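Local structure of sugar ABC transporter (Agrobacterium radiobacter, 4RXT) at residues G30-V35 with M252-I257; N49-I54 with I66-T71; D81-A84 with P88-G91; Q149-F154 with D170-G175; N182-L187 with Q206-A211. The protein binds the sugar alpha-L-arabinopyranose between two lobes and probably serves as the solute-binding component of a carbohydrate ABC transporter. One frame throughout, in Å; residues are numbered along the deposited sequence.

Contact 1: G30-V35 with M252-I257; sequences GKDLGV and MGYDGI
The phenol OH of Y254 donates to OD2 of D32 at 2.6 Å, joining two helices. OD2 lies at the ring edge, close to its plane, while the carboxylate is turned 64° against the ring. The oxygen is approached on its anti lone pair, the one turned away from OD1, and the two side chains run at about a right angle. The torsions account for the reach. In Y254, CB does not point at the neighbouring helix, but with CG opposite the backbone N (chi1 -168°) the ring swings its hydroxyl over to D32. D32 instead keeps CG beside its own N (chi1 -75°), with CB already facing the tyrosine. OD2 also forms a salt bridge with K28, so one oxygen takes both the phenol and the ammonium group, which would probably favour the ionised carboxylate.

Deeper in, the contact turns apolar and looser. The CG2 branch of I257 lies 4.4 Å from the backbone N of G30, and the CA atoms of these two residues are 7.2 Å apart. Beyond G30 the helix closes at G34, which has positive phi, and the amide of V35 returns to the G30 carbonyl. This tight turn also brings the V35 carbonyl O up against G30, where a CB would collide with it.

Helix 17-33 and helix 249-264 thus pack side by side in the lobe built on the parallel sheet. I257 and Y254 also press on A29; L33 and V35 reach L261 further along helix 249-264, and V35 also meets I7 in the loop leading to strand 9-11.

Contact 2: N49-I54 with I66-T71; sequences NGQISI and IVISPT
Q51 and T71 mark where the backbones of helix 48-60 and the turn after strand 66-68 approach most closely, 7.3 Å between their CA atoms, a gap wide enough for one side chain to bridge. The glutamine does so with both ends of its amide. Its OE1 accepts the backbone N-H of T71 at 2.8 Å, while NE2 donates to the carbonyl O of S69 at 2.9 Å. Both bonds are fairly straight, at 154° and 161° at the hydrogen. The T71 amide is tilted modestly from the plane of the Q51 carbonyl. S69 O lies nearly in the plane of the glutamine amide, although the NE2 donor stands above the S69 carbonyl plane. Since one end accepts and the other donates, the amide can sit only one way round, and its rotation is fixed.

An extended chain, with CG opposite the backbone N (chi1 -166°), delivers the amide to the turn. CD1 of I68 touches Q51 CD at 4.0 Å, and the CG2 methyl of T71 lies 3.4 Å from Q51 OE1; the side chains of Q51 and T71 pass alongside one another, running opposite ways. The T71 hydroxyl is used elsewhere, on the carbonyl O of E45.

The turn so gripped lies beside the sugar pocket: S69 and T71 both touch K12, which binds the ligand. Helix 48-60 follows strand 39-41 and leads into strand 66-68, lying over strand 9-11 between them; Q51 and I54 rest on I10, and I68 continues the apolar layer toward I89 of strand 89-92.

Contact 3: D81-A84 with P88-G91; sequences DEAA and PIIG
I89 reaches from its strand to A83 and A84 in helix 77-84, which precedes it, and the side chain can be traced atom by atom. CB points at the helix but stays behind the contact, serving as the fork from which the two branches part. The CG1 branch does the touching. CG1 itself lies beside the helix backbone, 4.1 Å from A84 N, and is 4.2 Å from A84 CB, so it lies against the backbone of A84 as much as its methyl. One bond further, CD1 closes on A83 CB at 3.8 Å, the tightest approach here. CG1 gets there because it lies opposite the carbonyl carbon (chi1 -46°), and the bend at chi2, -63°, swings CD1 round to the A83 methyl. The other branch, CG2, takes no part in meeting the helix; I89 also packs on I66 and I68 of strand 66-68.

The two segments belong to a beta-alpha-beta unit of strand 66-68, helix 77-84 and strand 89-92, and only three residues separate A84 from P88. F101, in the loop before strand 103-106, also touches I89, while I90 presents its side chain to helix 249-264.

No hydrogen bond or charge joins the segments. Cohesion across them is methyl and methylene contact, which carries little directional preference. The small alanine side chains are consistent with a close approach of helix 77-84 to the sheet. The strand's backbone polar groups are engaged instead on its two flanks, I90 with I66 and I68 of strand 66-68, and I89 with K102 just before strand 103-106.

Contact 4: Q149-F154 with D170-G175; sequences QRRTGF and DKYADG. With ARA (alpha-L-arabinopyranose), chain B.
R151 grips D170 side-on with two nitrogens, a salt bridge in which NE bonds OD1 at 3.1 Å and NH2 bonds OD2 at 2.6 Å. The NE bond is nearly straight, 164° at the hydrogen, and OD1 lies in the guanidinium plane, met on its syn lone pair. The NH2 bond is more bent, at 138°, with OD2 tilted from that plane; NE adds a weak third bond to OD2. The two flat groups are nearly coplanar, 26° apart, although the side chains cross at about a right angle. An arginine extended from CG to NE bridges the gap between helix and strand.

One bond back toward the backbone from NE, CD of R151 rests 3.3 Å from the hydroxyl O of Y172, obliquely to the phenol ring. That hydroxyl is hydrogen-bonded to E148, one turn back on the helix. I137 of strand 133-139 packs against both R151 and D170, while F154 stacks on F198.

Next to R151, R150 points the other way, into the pocket. Its NH1 and NH2 donate to O1 and O2 of arabinopyranose, each at 2.9 Å, so the edge of one guanidinium spans two neighbouring hydroxyls. N109 holds NE, S200 O shares NH1, and F226 makes a cation-pi contact.

Successive residues of helix 145-161 therefore do different work: R150 binds the ligand, while R151 ties the helix to strand 165-172 of its beta-alpha-beta unit at the protein surface. D170 probably balances the charge of R151 locally, while the guanidinium of R150 is held by sugar hydroxyls, N109, the S200 carbonyl and F226.

Contact 5: N182-L187 with Q206-A211; sequences NIMTDL and QGVGQA
M184 lies against V208 and A211, its thioether chain bridging two helices without any polar bond. CG is the busiest atom, 3.8 Å from A211 CB and 4.0 Å from V208 CG1, and SD follows at 3.8 Å from the same V208 methyl. CB of M184 adds a touch on A211 CB at 3.9 Å. The chain leaves with CG opposite the backbone N (chi1 -177°), then folds at chi2 (72°) and again at chi3. CB therefore faces the partner helix while the end of the side chain leads away from it, and the contact is made by the near half of the methionine more than by its methyl. V208 brings a single branch, CG1, and A211 its one methyl, which also faces T185.

The T185 hydroxyl O is 3.9 Å from A211 CB, a plain packing contact, since it hydrogen-bonds the carbonyl O of L181 one turn back in its own helix. L181 itself packs on A211 and Q210, which extends the seam toward the start of helix 177-190.

Over these segments the axes come within 8.5 Å and run in broadly the same direction, inclined by 45°. That spacing is consistent with the small methyl of A211 facing the other helix.

Helix 177-190 and helix 202-214 lie together on one face of the mixed sheet, joined through strand 194-199. M184 and V208 both rest on V197 of that strand, and M184 also meets V136 and V208 meets I138 in strand 133-139. I183 also rests on I138, and L187 on V136 and I194.

Contacts 1, 2 and 3 belong to the lobe with the parallel sheet, and contacts 4 and 5 to the other. Contacts 2 and 3 share neighbouring strands through probable hydrogen bonds, I66 O to I90 N at 2.8 Å and I68 N to I90 O at 2.9 Å. Contact 1 backs the same sheet, with I257 CD1 3.9 Å from V67 CG2. In the second lobe, I183 CD1 of contact 5 packs 3.8 Å from A173 CB of contact 4. The sugar lies between the lobes: contact 4 binds it directly, the S69 side chain of contact 2 is about 7 Å from it, and nearest atoms of contacts 2 and 4 are about 9 Å apart.

Contact 1: G30-V35 with M252-I257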
# COMPACT_ATOMS: atom_id res chain seq x y z
N GLY A 30 6.58 2.55 20.58
CA GLY A 30 6.02 3.05 21.82
C GLY A 30 6.71 2.44 23.04
O GLY A 30 7.06 3.12 23.98
N LYS A 31 6.90 1.14 22.99
CA LYS A 31 7.55 0.40 24.09
C LYS A 31 9.03 0.81 24.21
O LYS A 31 9.57 1.05 25.31
CB LYS A 31 7.43 -1.11 23.87
CG LYS A 31 6.03 -1.70 24.11
CD LYS A 31 6.04 -3.24 24.16
CE LYS A 31 5.02 -3.90 23.22
NZ LYS A 31 3.63 -4.03 23.79
N ASP A 32 9.71 0.89 23.07
CA ASP A 32 11.15 1.17 23.09
C ASP A 32 11.43 2.56 23.62
O ASP A 32 12.39 2.79 24.36
CB ASP A 32 11.79 1.05 21.69
CG ASP A 32 11.96 -0.37 21.22
OD1 ASP A 32 11.71 -1.31 22.01
OD2 ASP A 32 12.35 -0.54 20.03
N LEU A 33 10.57 3.50 23.23
CA LEU A 33 10.85 4.93 23.40
C LEU A 33 10.11 5.54 24.60
O LEU A 33 10.33 6.69 24.94
CB LEU A 33 10.45 5.70 22.13
CG LEU A 33 11.13 5.30 20.82
CD1 LEU A 33 10.58 6.13 19.67
CD2 LEU A 33 12.64 5.45 20.93
N GLY A 34 9.20 4.77 25.20
CA GLY A 34 8.38 5.26 26.30
C GLY A 34 7.34 6.29 25.89
O GLY A 34 7.25 7.37 26.48
N VAL A 35 6.53 5.89 24.92
CA VAL A 35 5.43 6.70 24.41
C VAL A 35 4.17 5.84 24.43
O VAL A 35 4.21 4.66 24.08
CB VAL A 35 5.72 7.18 22.96
CG1 VAL A 35 4.55 7.97 22.38
CG2 VAL A 35 6.96 8.06 22.93
N MET A 252 7.53 2.16 8.51
CA MET A 252 6.60 3.29 8.50
C MET A 252 5.97 3.51 9.90
O MET A 252 5.87 4.65 10.39
CB MET A 252 5.51 3.17 7.41
CG MET A 252 5.99 3.34 5.96
SD MET A 252 4.56 3.06 4.83
CE MET A 252 5.32 1.96 3.63
N GLY A 253 5.55 2.43 10.55
CA GLY A 253 4.99 2.50 11.90
C GLY A 253 6.02 2.89 12.95
O GLY A 253 5.79 3.81 13.74
N TYR A 254 7.16 2.22 12.91
CA TYR A 254 8.21 2.42 13.91
C TYR A 254 8.81 3.82 13.81
O TYR A 254 8.84 4.57 14.80
CB TYR A 254 9.29 1.34 13.79
CG TYR A 254 10.23 1.34 14.98
CD1 TYR A 254 11.25 2.27 15.08
CD2 TYR A 254 10.04 0.46 16.04
CE1 TYR A 254 12.08 2.30 16.19
CE2 TYR A 254 10.87 0.46 17.15
CZ TYR A 254 11.89 1.38 17.22
OH TYR A 254 12.66 1.38 18.36
N ASP A 255 9.34 4.12 12.63
CA ASP A 255 10.01 5.36 12.41
C ASP A 255 8.98 6.49 12.34
O ASP A 255 9.34 7.65 12.57
CB ASP A 255 10.89 5.33 11.17
CG ASP A 255 12.21 4.62 11.41
OD1 ASP A 255 12.53 4.29 12.58
OD2 ASP A 255 12.94 4.41 10.44
N GLY A 256 7.72 6.18 12.03
CA GLY A 256 6.66 7.18 12.18
C GLY A 256 6.52 7.70 13.60
O GLY A 256 6.52 8.91 13.84
N ILE A 257 6.35 6.78 14.54
CA ILE A 257 6.31 7.13 15.95
C ILE A 257 7.60 7.80 16.42
O ILE A 257 7.57 8.83 17.08
CB ILE A 257 6.00 5.92 16.83
CG1 ILE A 257 4.59 5.41 16.52
CG2 ILE A 257 6.19 6.27 18.31
CD1 ILE A 257 3.44 6.36 16.79

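Contact 2: N49-I54 with I66-T71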
# COMPACT_ATOMS: atom_id res chain seq x y z
N ASN A 49 -15.01 8.99 6.00
CA ASN A 49 -15.64 9.75 7.09
C ASN A 49 -15.18 9.20 8.43
O ASN A 49 -14.92 9.95 9.37
CB ASN A 49 -17.18 9.66 7.00
CG ASN A 49 -17.88 10.58 7.96
OD1 ASN A 49 -17.52 11.75 8.11
ND2 ASN A 49 -18.91 10.09 8.58
N GLY A 50 -15.08 7.86 8.51
CA GLY A 50 -14.67 7.19 9.70
C GLY A 50 -13.30 7.65 10.12
O GLY A 50 -13.06 7.94 11.29
N GLN A 51 -12.39 7.71 9.16
CA GLN A 51 -11.05 8.19 9.47
C GLN A 51 -11.04 9.67 9.90
O GLN A 51 -10.33 10.05 10.82
CB GLN A 51 -10.08 7.96 8.30
CG GLN A 51 -8.66 8.15 8.76
CD GLN A 51 -7.62 8.05 7.67
OE1 GLN A 51 -7.64 8.79 6.70
NE2 GLN A 51 -6.70 7.11 7.82
N ILE A 52 -11.81 10.49 9.19
CA ILE A 52 -11.87 11.91 9.53
C ILE A 52 -12.37 12.10 10.98
O ILE A 52 -11.81 12.88 11.75
CB ILE A 52 -12.71 12.68 8.51
CG1 ILE A 52 -12.02 12.68 7.14
CG2 ILE A 52 -12.91 14.13 8.97
CD1 ILE A 52 -12.93 13.19 6.03
N SER A 53 -13.43 11.38 11.33
CA SER A 53 -13.98 11.41 12.68
C SER A 53 -12.96 11.02 13.73
O SER A 53 -12.80 11.67 14.76
CB SER A 53 -15.21 10.49 12.78
OG SER A 53 -16.28 11.00 12.02
N ILE A 54 -12.24 9.94 13.45
CA ILE A 54 -11.18 9.47 14.35
C ILE A 54 -10.07 10.51 14.52
O ILE A 54 -9.64 10.77 15.65
CB ILE A 54 -10.63 8.10 13.86
CG1 ILE A 54 -11.69 7.02 14.03
CG2 ILE A 54 -9.30 7.71 14.56
CD1 ILE A 54 -11.41 5.78 13.22
N ILE A 66 0.49 13.18 16.15
CA ILE A 66 -0.30 12.13 15.53
C ILE A 66 0.41 11.63 14.28
O ILE A 66 0.95 12.43 13.49
CB ILE A 66 -1.73 12.65 15.13
CG1 ILE A 66 -2.58 12.94 16.38
CG2 ILE A 66 -2.45 11.66 14.20
CD1 ILE A 66 -3.77 13.84 16.13
N VAL A 67 0.41 10.31 14.13
CA VAL A 67 0.84 9.65 12.89
C VAL A 67 -0.40 9.17 12.17
O VAL A 67 -1.26 8.54 12.76
CB VAL A 67 1.78 8.45 13.15
CG1 VAL A 67 2.17 7.76 11.83
CG2 VAL A 67 3.02 8.92 13.90
N ILE A 68 -0.50 9.48 10.89
CA ILE A 68 -1.66 9.06 10.10
C ILE A 68 -1.28 8.59 8.70
O ILE A 68 -0.39 9.16 8.07
CB ILE A 68 -2.73 10.19 10.01
CG1 ILE A 68 -3.99 9.76 9.27
CG2 ILE A 68 -2.17 11.48 9.41
CD1 ILE A 68 -5.20 10.63 9.52
N SER A 69 -1.99 7.56 8.24
CA SER A 69 -1.99 7.13 6.83
C SER A 69 -3.29 7.62 6.20
O SER A 69 -4.28 6.94 6.28
CB SER A 69 -1.86 5.60 6.69
OG SER A 69 -2.98 4.99 7.29
N PRO A 70 -3.26 8.80 5.55
CA PRO A 70 -4.50 9.33 5.01
C PRO A 70 -5.15 8.40 4.00
O PRO A 70 -4.54 8.01 3.02
CB PRO A 70 -4.08 10.64 4.34
CG PRO A 70 -2.78 11.01 4.96
CD PRO A 70 -2.12 9.71 5.36
N THR A 71 -6.44 8.10 4.21
CA THR A 71 -7.09 7.10 3.41
C THR A 71 -7.47 7.54 2.00
O THR A 71 -7.48 6.76 1.08
CB THR A 71 -8.23 6.43 4.18
OG1 THR A 71 -8.50 5.15 3.58
CG2 THR A 71 -9.45 7.32 4.21

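Contact 3: D81-A84 with P88-G91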
# COMPACT_ATOMS: atom_id res chain seq x y z
N ASP A 81 -5.09 19.81 7.60
CA ASP A 81 -4.79 21.23 7.82
C ASP A 81 -5.35 21.65 9.19
O ASP A 81 -4.69 22.36 9.97
CB ASP A 81 -5.42 22.13 6.73
CG ASP A 81 -4.67 22.10 5.39
OD1 ASP A 81 -3.48 21.72 5.33
OD2 ASP A 81 -5.33 22.48 4.38
N GLU A 82 -6.58 21.22 9.47
CA GLU A 82 -7.25 21.59 10.72
C GLU A 82 -6.53 21.01 11.93
O GLU A 82 -6.30 21.72 12.92
CB GLU A 82 -8.73 21.20 10.70
CG GLU A 82 -9.56 21.98 9.69
CD GLU A 82 -9.52 23.47 9.96
OE1 GLU A 82 -9.66 23.85 11.14
OE2 GLU A 82 -9.33 24.25 9.00
N ALA A 83 -6.24 19.70 11.86
CA ALA A 83 -5.51 19.04 12.93
C ALA A 83 -4.17 19.71 13.24
O ALA A 83 -3.80 19.88 14.41
CB ALA A 83 -5.28 17.58 12.58
N ALA A 84 -3.48 20.11 12.19
CA ALA A 84 -2.15 20.68 12.29
C ALA A 84 -2.11 22.01 13.03
O ALA A 84 -1.04 22.42 13.48
CB ALA A 84 -1.52 20.83 10.90
N PRO A 88 1.12 18.49 15.89
CA PRO A 88 1.93 18.11 14.73
C PRO A 88 1.54 16.75 14.17
O PRO A 88 1.35 15.78 14.93
CB PRO A 88 3.37 18.05 15.25
CG PRO A 88 3.26 18.06 16.70
CD PRO A 88 1.90 18.50 17.13
N ILE A 89 1.51 16.70 12.83
CA ILE A 89 1.01 15.54 12.09
C ILE A 89 2.14 14.99 11.26
O ILE A 89 2.78 15.70 10.51
CB ILE A 89 -0.19 15.88 11.18
CG1 ILE A 89 -1.24 16.74 11.92
CG2 ILE A 89 -0.79 14.62 10.54
CD1 ILE A 89 -1.88 16.06 13.11
N ILE A 90 2.40 13.70 11.44
CA ILE A 90 3.38 12.96 10.67
C ILE A 90 2.59 12.01 9.76
O ILE A 90 1.73 11.24 10.24
CB ILE A 90 4.36 12.20 11.60
CG1 ILE A 90 5.40 13.16 12.25
CG2 ILE A 90 5.04 11.07 10.86
CD1 ILE A 90 4.80 14.25 13.14
N GLY A 91 2.87 12.07 8.46
CA GLY A 91 2.19 11.20 7.50
C GLY A 91 2.97 9.96 7.14
O GLY A 91 4.21 9.95 7.14

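Contact 4: Q149-F154 with D170-G175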
# COMPACT_ATOMS: atom_id res chain seq x y z
N GLN A 149 -0.94 6.93 -7.50
CA GLN A 149 0.45 7.02 -7.95
C GLN A 149 0.96 5.71 -8.57
O GLN A 149 1.68 5.72 -9.56
CB GLN A 149 1.37 7.50 -6.85
CG GLN A 149 1.11 8.95 -6.52
CD GLN A 149 2.02 9.47 -5.45
OE1 GLN A 149 2.32 8.77 -4.52
NE2 GLN A 149 2.45 10.72 -5.58
N ARG A 150 0.62 4.57 -7.96
CA ARG A 150 1.00 3.26 -8.54
C ARG A 150 0.38 3.11 -9.92
O ARG A 150 1.03 2.66 -10.88
CB ARG A 150 0.58 2.12 -7.63
CG ARG A 150 1.31 2.16 -6.32
CD ARG A 150 0.76 1.15 -5.34
NE ARG A 150 1.28 1.47 -4.02
CZ ARG A 150 0.89 0.94 -2.88
NH1 ARG A 150 0.01 -0.07 -2.85
NH2 ARG A 150 1.44 1.40 -1.78
N ARG A 151 -0.87 3.50 -10.04
CA ARG A 151 -1.55 3.42 -11.32
C ARG A 151 -0.83 4.27 -12.38
O ARG A 151 -0.56 3.80 -13.48
CB ARG A 151 -3.01 3.85 -11.16
CG ARG A 151 -3.78 4.06 -12.46
CD ARG A 151 -5.24 4.36 -12.21
NE ARG A 151 -5.97 4.57 -13.45
CZ ARG A 151 -5.88 5.67 -14.19
NH1 ARG A 151 -5.12 6.68 -13.81
NH2 ARG A 151 -6.56 5.73 -15.31
N THR A 152 -0.51 5.49 -12.02
CA THR A 152 0.21 6.40 -12.93
C THR A 152 1.57 5.82 -13.33
O THR A 152 1.95 5.78 -14.49
CB THR A 152 0.35 7.78 -12.27
OG1 THR A 152 -0.96 8.36 -12.13
CG2 THR A 152 1.17 8.72 -13.14
N GLY A 153 2.32 5.36 -12.33
CA GLY A 153 3.65 4.89 -12.60
C GLY A 153 3.59 3.69 -13.55
O GLY A 153 4.37 3.58 -14.50
N PHE A 154 2.64 2.78 -13.29
CA PHE A 154 2.43 1.62 -14.15
C PHE A 154 2.04 1.99 -15.58
O PHE A 154 2.64 1.51 -16.55
CB PHE A 154 1.37 0.70 -13.50
CG PHE A 154 0.98 -0.49 -14.34
CD1 PHE A 154 1.72 -1.67 -14.31
CD2 PHE A 154 -0.15 -0.46 -15.15
CE1 PHE A 154 1.37 -2.75 -15.09
CE2 PHE A 154 -0.52 -1.56 -15.91
CZ PHE A 154 0.24 -2.70 -15.89
N ASP A 170 -9.07 -0.92 -16.79
CA ASP A 170 -8.51 -0.14 -15.69
C ASP A 170 -9.65 -0.04 -14.70
O ASP A 170 -10.54 0.77 -14.87
CB ASP A 170 -8.07 1.18 -16.28
CG ASP A 170 -7.47 2.16 -15.30
OD1 ASP A 170 -7.50 2.00 -14.07
OD2 ASP A 170 -6.98 3.19 -15.82
N LYS A 171 -9.68 -0.96 -13.73
CA LYS A 171 -10.88 -1.18 -12.91
C LYS A 171 -10.61 -0.85 -11.46
O LYS A 171 -9.46 -0.96 -10.98
CB LYS A 171 -11.34 -2.65 -13.00
CG LYS A 171 -11.92 -3.01 -14.34
CD LYS A 171 -13.33 -2.47 -14.36
CE LYS A 171 -14.19 -3.04 -15.47
NZ LYS A 171 -15.12 -1.95 -15.87
N TYR A 172 -11.68 -0.44 -10.77
CA TYR A 172 -11.63 -0.18 -9.34
C TYR A 172 -12.62 -1.05 -8.64
O TYR A 172 -13.74 -1.24 -9.11
CB TYR A 172 -12.01 1.28 -9.04
CG TYR A 172 -10.95 2.30 -9.49
CD1 TYR A 172 -10.94 2.82 -10.79
CD2 TYR A 172 -9.98 2.72 -8.61
CE1 TYR A 172 -9.98 3.73 -11.18
CE2 TYR A 172 -9.04 3.63 -8.99
CZ TYR A 172 -9.05 4.16 -10.27
OH TYR A 172 -8.08 5.10 -10.61
N ALA A 173 -12.20 -1.51 -7.48
CA ALA A 173 -13.05 -2.32 -6.62
C ALA A 173 -13.65 -1.38 -5.54
O ALA A 173 -13.67 -0.13 -5.70
CB ALA A 173 -12.26 -3.52 -6.03
N ASP A 174 -14.23 -2.00 -4.50
CA ASP A 174 -14.88 -1.33 -3.37
C ASP A 174 -14.17 -1.68 -2.05
O ASP A 174 -14.79 -1.78 -0.98
CB ASP A 174 -16.34 -1.78 -3.28
CG ASP A 174 -16.49 -3.25 -3.06
OD1 ASP A 174 -15.48 -4.00 -3.05
OD2 ASP A 174 -17.67 -3.64 -2.89
N GLY A 175 -12.86 -1.90 -2.14
CA GLY A 175 -12.09 -2.23 -0.99
C GLY A 175 -12.12 -3.66 -0.50
O GLY A 175 -11.46 -3.95 0.45
C1 ARA B . -1.00 -1.08 0.85
C2 ARA B . -0.99 0.42 0.50
C3 ARA B . -2.06 1.13 1.31
C4 ARA B . -3.43 0.45 1.18
C5 ARA B . -3.31 -0.89 0.59
O1 ARA B . -0.41 -1.46 -0.39
O2 ARA B . 0.29 1.00 0.80
O3 ARA B . -2.05 2.52 0.94
O4 ARA B . -4.27 1.08 0.20
O5 ARA B . -2.25 -1.71 1.12

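Contact 5: N182-L187 with Q206-A211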
# COMPACT_ATOMS: atom_id res chain seq x y z
N ASN A 182 -14.05 -11.23 -8.23
CA ASN A 182 -15.14 -11.15 -9.19
C ASN A 182 -14.78 -10.30 -10.42
O ASN A 182 -15.07 -10.71 -11.52
CB ASN A 182 -16.40 -10.61 -8.51
CG ASN A 182 -17.05 -11.58 -7.53
OD1 ASN A 182 -16.83 -12.79 -7.54
ND2 ASN A 182 -17.89 -11.02 -6.67
N ILE A 183 -14.11 -9.17 -10.21
CA ILE A 183 -13.68 -8.33 -11.33
C ILE A 183 -12.74 -9.15 -12.22
O ILE A 183 -12.88 -9.17 -13.42
CB ILE A 183 -12.96 -7.10 -10.84
CG1 ILE A 183 -13.96 -6.12 -10.23
CG2 ILE A 183 -12.31 -6.38 -12.01
CD1 ILE A 183 -13.33 -5.02 -9.41
N MET A 184 -11.78 -9.87 -11.60
CA MET A 184 -10.81 -10.62 -12.39
C MET A 184 -11.49 -11.69 -13.23
O MET A 184 -11.22 -11.83 -14.44
CB MET A 184 -9.71 -11.23 -11.50
CG MET A 184 -8.62 -11.97 -12.27
SD MET A 184 -7.47 -10.94 -13.22
CE MET A 184 -8.34 -10.10 -14.50
N THR A 185 -12.42 -12.42 -12.60
CA THR A 185 -13.14 -13.49 -13.28
C THR A 185 -14.00 -12.91 -14.44
O THR A 185 -14.05 -13.48 -15.54
CB THR A 185 -14.01 -14.28 -12.26
OG1 THR A 185 -13.18 -14.80 -11.20
CG2 THR A 185 -14.63 -15.46 -12.94
N ASP A 186 -14.62 -11.76 -14.18
CA ASP A 186 -15.46 -11.08 -15.18
C ASP A 186 -14.63 -10.64 -16.37
O ASP A 186 -14.99 -10.87 -17.52
CB ASP A 186 -16.18 -9.83 -14.62
CG ASP A 186 -17.29 -10.15 -13.58
OD1 ASP A 186 -17.60 -11.34 -13.33
OD2 ASP A 186 -17.86 -9.18 -13.02
N LEU A 187 -13.49 -10.05 -16.06
CA LEU A 187 -12.60 -9.47 -17.07
C LEU A 187 -12.09 -10.52 -18.01
O LEU A 187 -12.11 -10.38 -19.22
CB LEU A 187 -11.40 -8.71 -16.43
CG LEU A 187 -11.65 -7.32 -15.83
CD1 LEU A 187 -10.39 -6.76 -15.17
CD2 LEU A 187 -12.22 -6.35 -16.86
N GLN A 206 -4.69 -10.38 -3.07
CA GLN A 206 -5.41 -11.53 -2.48
C GLN A 206 -6.51 -11.99 -3.41
O GLN A 206 -6.61 -13.16 -3.72
CB GLN A 206 -6.02 -11.13 -1.13
CG GLN A 206 -5.02 -10.84 -0.01
CD GLN A 206 -5.63 -10.10 1.17
OE1 GLN A 206 -6.69 -9.45 1.07
NE2 GLN A 206 -5.00 -10.23 2.32
N GLY A 207 -7.39 -11.09 -3.78
CA GLY A 207 -8.53 -11.43 -4.62
C GLY A 207 -8.21 -11.88 -6.03
O GLY A 207 -8.76 -12.86 -6.54
N VAL A 208 -7.31 -11.15 -6.69
CA VAL A 208 -6.90 -11.51 -8.05
C VAL A 208 -6.11 -12.83 -8.06
O VAL A 208 -6.34 -13.72 -8.90
CB VAL A 208 -6.07 -10.38 -8.69
CG1 VAL A 208 -5.46 -10.80 -10.03
CG2 VAL A 208 -6.96 -9.17 -8.85
N GLY A 209 -5.19 -12.97 -7.11
CA GLY A 209 -4.45 -14.20 -6.98
C GLY A 209 -5.40 -15.37 -6.78
O GLY A 209 -5.20 -16.45 -7.38
N GLN A 210 -6.40 -15.18 -5.92
CA GLN A 210 -7.40 -16.23 -5.62
C GLN A 210 -8.11 -16.64 -6.91
O GLN A 210 -8.32 -17.80 -7.18
CB GLN A 210 -8.38 -15.78 -4.55
CG GLN A 210 -9.29 -16.86 -3.97
CD GLN A 210 -8.58 -17.85 -3.06
OE1 GLN A 210 -7.86 -17.46 -2.13
NE2 GLN A 210 -8.81 -19.12 -3.29
N ALA A 211 -8.51 -15.67 -7.72
CA ALA A 211 -9.18 -15.96 -8.99
C ALA A 211 -8.31 -16.81 -9.95
O ALA A 211 -8.78 -17.79 -10.59
CB ALA A 211 -9.58 -14.66 -9.72